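Local coordinates for uncharacterized protein (Deinococcus radiodurans, PDB 3M33) that is of unknown function but may be a methyltransferase, with the Rossmann-like fold common in that family, at residues A55-G60 with K84-N89; A70-A75 with D94-N99. All blocks are in the same frame, centred on the assembly; numbering follows the deposited sequence.

Contact 1: A55-G60 with K84-N89; sequences AGCGHG and KLARAN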
ATOM      1  N   ALA A  55       0.227  -8.396   1.352  1.00 31.59           N
ATOM      2  CA  ALA A  55       1.029  -8.368   0.131  1.00 33.71           C
ATOM      3  C   ALA A  55       1.894  -7.110   0.076  1.00 32.15           C
ATOM      4  O   ALA A  55       1.404  -5.986   0.260  1.00 34.75           O
ATOM      5  CB  ALA A  55       0.122  -8.444  -1.107  1.00 36.30           C
ATOM      6  N   GLY A  56       3.186  -7.299  -0.161  1.00 33.72           N
ATOM      7  CA  GLY A  56       4.116  -6.186  -0.305  1.00 31.24           C
ATOM      8  C   GLY A  56       4.412  -5.485   1.004  1.00 38.33           C
ATOM      9  O   GLY A  56       4.184  -4.278   1.113  1.00 35.89           O
ATOM     10  N   CYS A  57       4.948  -6.218   1.988  1.00 32.51           N
ATOM     11  CA  CYS A  57       5.075  -5.669   3.347  1.00 39.66           C
ATOM     12  C   CYS A  57       6.235  -4.688   3.506  1.00 44.90           C
ATOM     13  O   CYS A  57       6.336  -4.013   4.537  1.00 43.61           O
ATOM     14  CB  CYS A  57       5.221  -6.788   4.376  1.00 36.16           C
ATOM     15  SG  CYS A  57       6.744  -7.720   4.070  1.00 36.48           S
ATOM     16  N   GLY A  58       7.121  -4.605   2.514  1.00 37.60           N
ATOM     17  CA  GLY A  58       8.269  -3.719   2.667  1.00 34.19           C
ATOM     18  C   GLY A  58       9.039  -4.032   3.948  1.00 40.70           C
ATOM     19  O   GLY A  58       9.337  -5.204   4.229  1.00 35.75           O
ATOM     20  N   HIS A  59       9.360  -3.004   4.735  1.00 36.47           N
ATOM     21  CA  HIS A  59      10.160  -3.212   5.954  1.00 36.65           C
ATOM     22  C   HIS A  59       9.274  -3.463   7.188  1.00 40.75           C
ATOM     23  O   HIS A  59       9.708  -3.286   8.325  1.00 39.38           O
ATOM     24  CB  HIS A  59      11.110  -2.023   6.192  1.00 35.95           C
ATOM     25  CG  HIS A  59      10.401  -0.720   6.397  1.00 31.48           C
ATOM     26  ND1 HIS A  59       9.824  -0.019   5.360  1.00 39.28           N
ATOM     27  CD2 HIS A  59      10.148  -0.005   7.521  1.00 37.02           C
ATOM     28  CE1 HIS A  59       9.248   1.074   5.832  1.00 36.23           C
ATOM     29  NE2 HIS A  59       9.427   1.105   7.142  1.00 38.71           N
ATOM     30  N   GLY A  60       8.028  -3.859   6.951  1.00 35.10           N
ATOM     31  CA  GLY A  60       7.107  -4.239   8.018  1.00 33.46           C
ATOM     32  C   GLY A  60       6.372  -3.157   8.812  1.00 36.22           C
ATOM     33  O   GLY A  60       5.974  -3.391   9.961  1.00 38.38           O
ATOM     34  N   LYS A  84      14.735  -8.622   5.981  1.00 45.93           N
ATOM     35  CA  LYS A  84      15.469  -8.670   7.251  1.00 53.35           C
ATOM     36  C   LYS A  84      14.985  -7.594   8.231  1.00 51.91           C
ATOM     37  O   LYS A  84      14.763  -7.877   9.412  1.00 50.61           O
ATOM     38  CB  LYS A  84      16.977  -8.538   7.032  1.00 53.60           C
ATOM     39  CG  LYS A  84      17.607  -9.747   6.374  1.00 60.11           C
ATOM     40  CD  LYS A  84      19.115  -9.594   6.253  1.00 65.33           C
ATOM     41  CE  LYS A  84      19.714 -10.759   5.482  1.00 71.89           C
ATOM     42  NZ  LYS A  84      21.150 -10.529   5.161  1.00 80.42           N
ATOM     43  N   LEU A  85      14.824  -6.364   7.739  1.00 47.07           N
ATOM     44  CA  LEU A  85      14.244  -5.285   8.537  1.00 42.97           C
ATOM     45  C   LEU A  85      12.824  -5.608   8.959  1.00 47.17           C
ATOM     46  O   LEU A  85      12.418  -5.335  10.095  1.00 50.95           O
ATOM     47  CB  LEU A  85      14.244  -3.972   7.761  1.00 46.70           C
ATOM     48  CG  LEU A  85      15.632  -3.583   7.292  1.00 45.31           C
ATOM     49  CD1 LEU A  85      15.594  -2.295   6.483  1.00 49.13           C
ATOM     50  CD2 LEU A  85      16.528  -3.453   8.521  1.00 54.30           C
ATOM     51  N   ALA A  86      12.053  -6.191   8.053  1.00 43.78           N
ATOM     52  CA  ALA A  86      10.670  -6.500   8.403  1.00 44.18           C
ATOM     53  C   ALA A  86      10.612  -7.518   9.547  1.00 40.66           C
ATOM     54  O   ALA A  86       9.825  -7.363  10.471  1.00 43.38           O
ATOM     55  CB  ALA A  86       9.861  -6.975   7.176  1.00 37.51           C
ATOM     56  N   ARG A  87      11.455  -8.546   9.499  1.00 43.38           N
ATOM     57  CA  ARG A  87      11.443  -9.552  10.564  1.00 53.60           C
ATOM     58  C   ARG A  87      11.796  -8.941  11.928  1.00 54.32           C
ATOM     59  O   ARG A  87      11.123  -9.211  12.927  1.00 57.96           O
ATOM     60  CB  ARG A  87      12.328 -10.749  10.210  1.00 58.11           C
ATOM     61  CG  ARG A  87      11.753 -11.568   9.058  1.00 62.61           C
ATOM     62  CD  ARG A  87      12.524 -12.857   8.782  1.00 66.04           C
ATOM     63  NE  ARG A  87      12.075 -13.484   7.536  1.00 63.97           N
ATOM     64  CZ  ARG A  87      12.693 -13.351   6.361  1.00 57.13           C
ATOM     65  NH1 ARG A  87      13.802 -12.626   6.274  1.00 51.81           N
ATOM     66  NH2 ARG A  87      12.209 -13.952   5.275  1.00 50.70           N
ATOM     67  N   ALA A  88      12.824  -8.093  11.954  1.00 50.08           N
ATOM     68  CA  ALA A  88      13.200  -7.352  13.161  1.00 52.13           C
ATOM     69  C   ALA A  88      12.126  -6.352  13.627  1.00 58.79           C
ATOM     70  O   ALA A  88      11.884  -6.196  14.828  1.00 59.86           O
ATOM     71  CB  ALA A  88      14.527  -6.636  12.941  1.00 49.73           C
ATOM     72  N   ASN A  89      11.488  -5.678  12.673  1.00 47.65           N
ATOM     73  CA  ASN A  89      10.466  -4.689  12.980  1.00 43.46           C
ATOM     74  C   ASN A  89       9.244  -5.381  13.593  1.00 46.71           C
ATOM     75  O   ASN A  89       8.597  -4.843  14.494  1.00 44.87           O
ATOM     76  CB  ASN A  89      10.087  -3.918  11.703  1.00 42.06           C
ATOM     77  CG  ASN A  89       9.448  -2.567  11.983  1.00 45.29           C
ATOM     78  OD1 ASN A  89       9.440  -2.081  13.114  1.00 46.22           O
ATOM     79  ND2 ASN A  89       8.908  -1.949  10.936  1.00 39.87           N
TER

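Contact 2: A70-A75 with D94-N99; sequences AARWAA and DVYEWN. With SO4 (sulfate ion), chain H; SO4 (sulfate ion), chain D.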
ATOM      1  N   ALA A  70      -3.842  -9.208  15.397  1.00 31.34           N
ATOM      2  CA  ALA A  70      -4.344 -10.399  14.700  1.00 30.44           C
ATOM      3  C   ALA A  70      -3.845 -11.706  15.328  1.00 34.02           C
ATOM      4  O   ALA A  70      -2.900 -11.706  16.111  1.00 41.18           O
ATOM      5  CB  ALA A  70      -3.928 -10.344  13.207  1.00 27.86           C
ATOM      6  N   ALA A  71      -4.475 -12.822  14.975  1.00 39.16           N
ATOM      7  CA  ALA A  71      -4.018 -14.133  15.427  1.00 41.10           C
ATOM      8  C   ALA A  71      -2.689 -14.462  14.771  1.00 44.35           C
ATOM      9  O   ALA A  71      -1.804 -15.037  15.397  1.00 43.97           O
ATOM     10  CB  ALA A  71      -5.041 -15.215  15.055  1.00 46.56           C
ATOM     11  N   ARG A  72      -2.572 -14.112  13.493  1.00 39.34           N
ATOM     12  CA  ARG A  72      -1.347 -14.339  12.727  1.00 38.34           C
ATOM     13  C   ARG A  72      -1.265 -13.271  11.637  1.00 41.00           C
ATOM     14  O   ARG A  72      -2.265 -12.961  11.002  1.00 39.38           O
ATOM     15  CB  ARG A  72      -1.360 -15.737  12.098  1.00 45.68           C
ATOM     16  CG  ARG A  72      -0.114 -16.065  11.273  1.00 47.29           C
ATOM     17  CD  ARG A  72      -0.081 -17.526  10.839  1.00 50.97           C
ATOM     18  NE  ARG A  72       1.130 -17.827  10.074  1.00 54.63           N
ATOM     19  CZ  ARG A  72       1.155 -18.011   8.759  1.00 49.33           C
ATOM     20  NH1 ARG A  72       0.025 -17.948   8.066  1.00 45.52           N
ATOM     21  NH2 ARG A  72       2.303 -18.271   8.140  1.00 44.47           N
ATOM     22  N   TRP A  73      -0.088 -12.689  11.445  1.00 36.40           N
ATOM     23  CA  TRP A  73       0.130 -11.747  10.349  1.00 40.06           C
ATOM     24  C   TRP A  73       1.206 -12.319   9.444  1.00 40.57           C
ATOM     25  O   TRP A  73       2.396 -12.222   9.744  1.00 38.89           O
ATOM     26  CB  TRP A  73       0.584 -10.387  10.892  1.00 38.08           C
ATOM     27  CG  TRP A  73       0.616  -9.262   9.891  1.00 32.65           C
ATOM     28  CD1 TRP A  73       1.615  -8.974   8.989  1.00 28.90           C
ATOM     29  CD2 TRP A  73      -0.380  -8.245   9.719  1.00 34.64           C
ATOM     30  NE1 TRP A  73       1.290  -7.855   8.268  1.00 29.62           N
ATOM     31  CE2 TRP A  73       0.070  -7.388   8.693  1.00 29.69           C
ATOM     32  CE3 TRP A  73      -1.609  -7.977  10.335  1.00 36.91           C
ATOM     33  CZ2 TRP A  73      -0.670  -6.294   8.261  1.00 30.44           C
ATOM     34  CZ3 TRP A  73      -2.351  -6.882   9.894  1.00 35.16           C
ATOM     35  CH2 TRP A  73      -1.880  -6.061   8.869  1.00 32.24           C
ATOM     36  N   ALA A  74       0.796 -12.945   8.348  1.00 36.24           N
ATOM     37  CA  ALA A  74       1.760 -13.413   7.362  1.00 36.29           C
ATOM     38  C   ALA A  74       1.975 -12.276   6.362  1.00 38.38           C
ATOM     39  O   ALA A  74       1.044 -11.535   6.060  1.00 40.62           O
ATOM     40  CB  ALA A  74       1.246 -14.679   6.662  1.00 31.83           C
ATOM     41  N   ALA A  75       3.192 -12.128   5.856  1.00 37.29           N
ATOM     42  CA  ALA A  75       3.511 -10.985   5.002  1.00 38.63           C
ATOM     43  C   ALA A  75       4.594 -11.369   3.995  1.00 45.20           C
ATOM     44  O   ALA A  75       5.468 -12.192   4.305  1.00 43.28           O
ATOM     45  CB  ALA A  75       3.983  -9.831   5.856  1.00 32.13           C
ATOM     46  N   ASP A  94       5.043 -13.543  10.315  1.00 42.45           N
ATOM     47  CA  ASP A  94       5.687 -14.547   9.476  1.00 42.45           C
ATOM     48  C   ASP A  94       5.976 -13.932   8.111  1.00 44.98           C
ATOM     49  O   ASP A  94       5.051 -13.639   7.360  1.00 39.75           O
ATOM     50  CB  ASP A  94       4.790 -15.764   9.313  1.00 47.21           C
ATOM     51  CG  ASP A  94       4.619 -16.547  10.614  1.00 55.10           C
ATOM     52  OD1 ASP A  94       5.591 -16.663  11.385  1.00 46.04           O
ATOM     53  OD2 ASP A  94       3.509 -17.057  10.859  1.00 59.16           O
ATOM     54  N   VAL A  95       7.250 -13.746   7.791  1.00 44.74           N
ATOM     55  CA  VAL A  95       7.638 -12.986   6.598  1.00 43.82           C
ATOM     56  C   VAL A  95       8.268 -13.878   5.534  1.00 40.69           C
ATOM     57  O   VAL A  95       9.177 -14.650   5.820  1.00 45.65           O
ATOM     58  CB  VAL A  95       8.615 -11.859   6.975  1.00 43.30           C
ATOM     59  CG1 VAL A  95       9.031 -11.069   5.761  1.00 44.52           C
ATOM     60  CG2 VAL A  95       7.974 -10.947   8.011  1.00 44.04           C
ATOM     61  N   TYR A  96       7.799 -13.740   4.300  1.00 42.91           N
ATOM     62  CA  TYR A  96       8.178 -14.615   3.194  1.00 39.41           C
ATOM     63  C   TYR A  96       8.721 -13.827   2.001  1.00 40.86           C
ATOM     64  O   TYR A  96       8.257 -12.727   1.692  1.00 41.15           O
ATOM     65  CB  TYR A  96       6.954 -15.427   2.751  1.00 39.88           C
ATOM     66  CG  TYR A  96       6.378 -16.308   3.840  1.00 42.51           C
ATOM     67  CD1 TYR A  96       6.789 -17.631   3.987  1.00 46.49           C
ATOM     68  CD2 TYR A  96       5.430 -15.815   4.728  1.00 47.14           C
ATOM     69  CE1 TYR A  96       6.269 -18.437   4.992  1.00 52.16           C
ATOM     70  CE2 TYR A  96       4.895 -16.611   5.735  1.00 43.03           C
ATOM     71  CZ  TYR A  96       5.318 -17.920   5.863  1.00 50.87           C
ATOM     72  OH  TYR A  96       4.788 -18.710   6.858  1.00 50.69           O
ATOM     73  N   GLU A  97       9.702 -14.407   1.328  1.00 40.23           N
ATOM     74  CA  GLU A  97      10.316 -13.804   0.156  1.00 38.74           C
ATOM     75  C   GLU A  97       9.588 -14.333  -1.056  1.00 45.77           C
ATOM     76  O   GLU A  97       9.663 -15.516  -1.354  1.00 52.63           O
ATOM     77  CB  GLU A  97      11.791 -14.214   0.088  1.00 40.07           C
ATOM     78  CG  GLU A  97      12.589 -13.495  -0.962  1.00 48.56           C
ATOM     79  CD  GLU A  97      14.032 -13.976  -1.007  1.00 60.10           C
ATOM     80  OE1 GLU A  97      14.636 -13.938  -2.098  1.00 57.98           O
ATOM     81  OE2 GLU A  97      14.562 -14.395   0.047  1.00 57.59           O
ATOM     82  N   TRP A  98       8.866 -13.464  -1.752  1.00 42.62           N
ATOM     83  CA  TRP A  98       8.041 -13.906  -2.863  1.00 39.81           C
ATOM     84  C   TRP A  98       7.812 -12.753  -3.828  1.00 46.67           C
ATOM     85  O   TRP A  98       7.631 -11.604  -3.411  1.00 45.47           O
ATOM     86  CB  TRP A  98       6.697 -14.450  -2.341  1.00 39.87           C
ATOM     87  CG  TRP A  98       5.879 -15.155  -3.384  1.00 38.03           C
ATOM     88  CD1 TRP A  98       6.352 -15.929  -4.398  1.00 45.34           C
ATOM     89  CD2 TRP A  98       4.448 -15.180  -3.497  1.00 43.33           C
ATOM     90  NE1 TRP A  98       5.315 -16.424  -5.145  1.00 46.10           N
ATOM     91  CE2 TRP A  98       4.134 -15.974  -4.619  1.00 44.74           C
ATOM     92  CE3 TRP A  98       3.405 -14.593  -2.773  1.00 48.87           C
ATOM     93  CZ2 TRP A  98       2.819 -16.204  -5.033  1.00 46.88           C
ATOM     94  CZ3 TRP A  98       2.093 -14.821  -3.184  1.00 45.64           C
ATOM     95  CH2 TRP A  98       1.813 -15.620  -4.301  1.00 51.91           C
ATOM     96  N   ASN A  99       7.824 -13.060  -5.121  1.00 43.06           N
ATOM     97  CA  ASN A  99       7.527 -12.060  -6.139  1.00 42.21           C
ATOM     98  C   ASN A  99       6.056 -12.087  -6.525  1.00 46.65           C
ATOM     99  O   ASN A  99       5.658 -11.453  -7.498  1.00 44.28           O
ATOM    100  CB  ASN A  99       8.367 -12.292  -7.398  1.00 46.13           C
ATOM    101  CG  ASN A  99       8.048 -13.610  -8.072  1.00 43.42           C
ATOM    102  OD1 ASN A  99       7.222 -14.375  -7.583  1.00 41.32           O
ATOM    103  ND2 ASN A  99       8.712 -13.890  -9.190  1.00 44.94           N
TER
HETATM  104  S   SO4 H 229      11.168 -17.304   2.582  0.60 79.28           S
HETATM  105  O1  SO4 H 229      10.556 -17.928   3.756  0.60 78.59           O
HETATM  106  O2  SO4 H 229      12.374 -18.033   2.192  0.60 83.51           O
HETATM  107  O3  SO4 H 229      10.214 -17.326   1.473  0.60 78.80           O
HETATM  108  O4  SO4 H 229      11.542 -15.929   2.892  0.60 73.25           O
HETATM  109  S   SO4 D 225      10.851 -15.225  -5.548  0.80 72.96           S
HETATM  110  O1  SO4 D 225      11.073 -13.852  -5.100  0.80 78.84           O
HETATM  111  O2  SO4 D 225      11.428 -16.133  -4.550  0.80 79.47           O
HETATM  112  O3  SO4 D 225       9.423 -15.510  -5.669  0.80 42.82           O
HETATM  113  O4  SO4 D 225      11.495 -15.417  -6.853  0.80 71.16           O

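Contact 1: A55-G60 with K84-N89
His59, Ala86 and Asn89 carry this contact, in which a glycine-rich loop lies against one flank of a helix. The grip centres on His59 O. Asn89 has CG anti to its backbone N (chi1 -158°), and its ND2 donates a hydrogen bond of 3.0 Å to His59 O. The acceptor lies close to the Asn89 amide plane, but the donor is tilted from the carbonyl plane. Ala86 CA adds a C-H...O contact to the same oxygen at 3.4 Å. The methyl of Ala86 fits against the loop backbone, with CB 3.5 Å from Gly58 O and 3.6 Å from Gly60 N. A side chain at Gly60 would probably crowd Ala86 CA, and the positive phi of Gly60 itself favours glycine. His59 CB meets Leu85 CB at 4.0 Å; the imidazole and Asn89 amide planes are nearly parallel (5° apart), with ND2 4.1 Å from His59 CD2 and oblique to the ring. Gly58 and Gly60 fit the glycine-rich pattern that commonly lines the cofactor site in Rossmann-type methyltransferases, a role unconfirmed here. The loop joins strand 51-55 to helix 61-66 and packs on helix 80-89, while Leu18 of helix 9-18 touches both His59 and Leu85.

Contact 2: A70-A75 with D94-N99
Asp94 meets Arg72 and Trp73 where two parallel strands, 72-77 and 94-97, pair within a beta-alpha-beta unit of a Rossmann-like sheet. Its backbone N bonds to Trp73 O, and its O accepts from Ala75 N at 2.8 Å. Asp94 OD2 forms a salt bridge with Arg72 NE at 2.6 Å, met nearly along its C-O axis, and a weak second bond to NH2, whose other acceptor is Leu108 O. With CG anti to the backbone N (chi1 180°), the extended arginine chain brings NE across to the next strand, its guanidinium turned 44° from the carboxylate. An alanine at Arg72 would probably leave the Asp94 carboxylate without its cationic mate, Leu108 O without this donor and a gap beside Tyr96. Val95 CA makes a C-H...O contact to Ala75 O at 3.3 Å, and Tyr96 N continues the pairing with a 2.8 Å bond to that oxygen. The Tyr96 ring lies at 72° to the guanidinium, and its CE2 packs on Ala74 CB at 4.2 Å. At the strand end, Glu97 N binds two oxygens of a sulfate ion, probably from the crystallisation liquor. Trp98 CD1 lies 3.3 Å from O3 of a second sulfate, near the indole plane, and Asn99 N donates to that O3 at 3.0 Å.

Overall arrangement
The two contacts illustrate how a beta-alpha-beta unit is held both by strand pairing and by a loop laid against its connecting helix: their centres lie 9 Å apart, and their segments alternate along the chain. Strand 72-77, helix 80-89 and strand 94-97 follow one another, so the helix that receives the glycine-rich loop in contact 1 also connects the paired strands of contact 2. They meet directly at two points. Arg87 NH2 lies 3.2 Å from Val95 O, a probable hydrogen bond, and Cys57 CB packs on Ala75 CB at 3.6 Å. If the protein is a methyltransferase, contact 1 would lie nearer the expected cofactor site, whereas strand 94-97 forms an outer edge of the sheet.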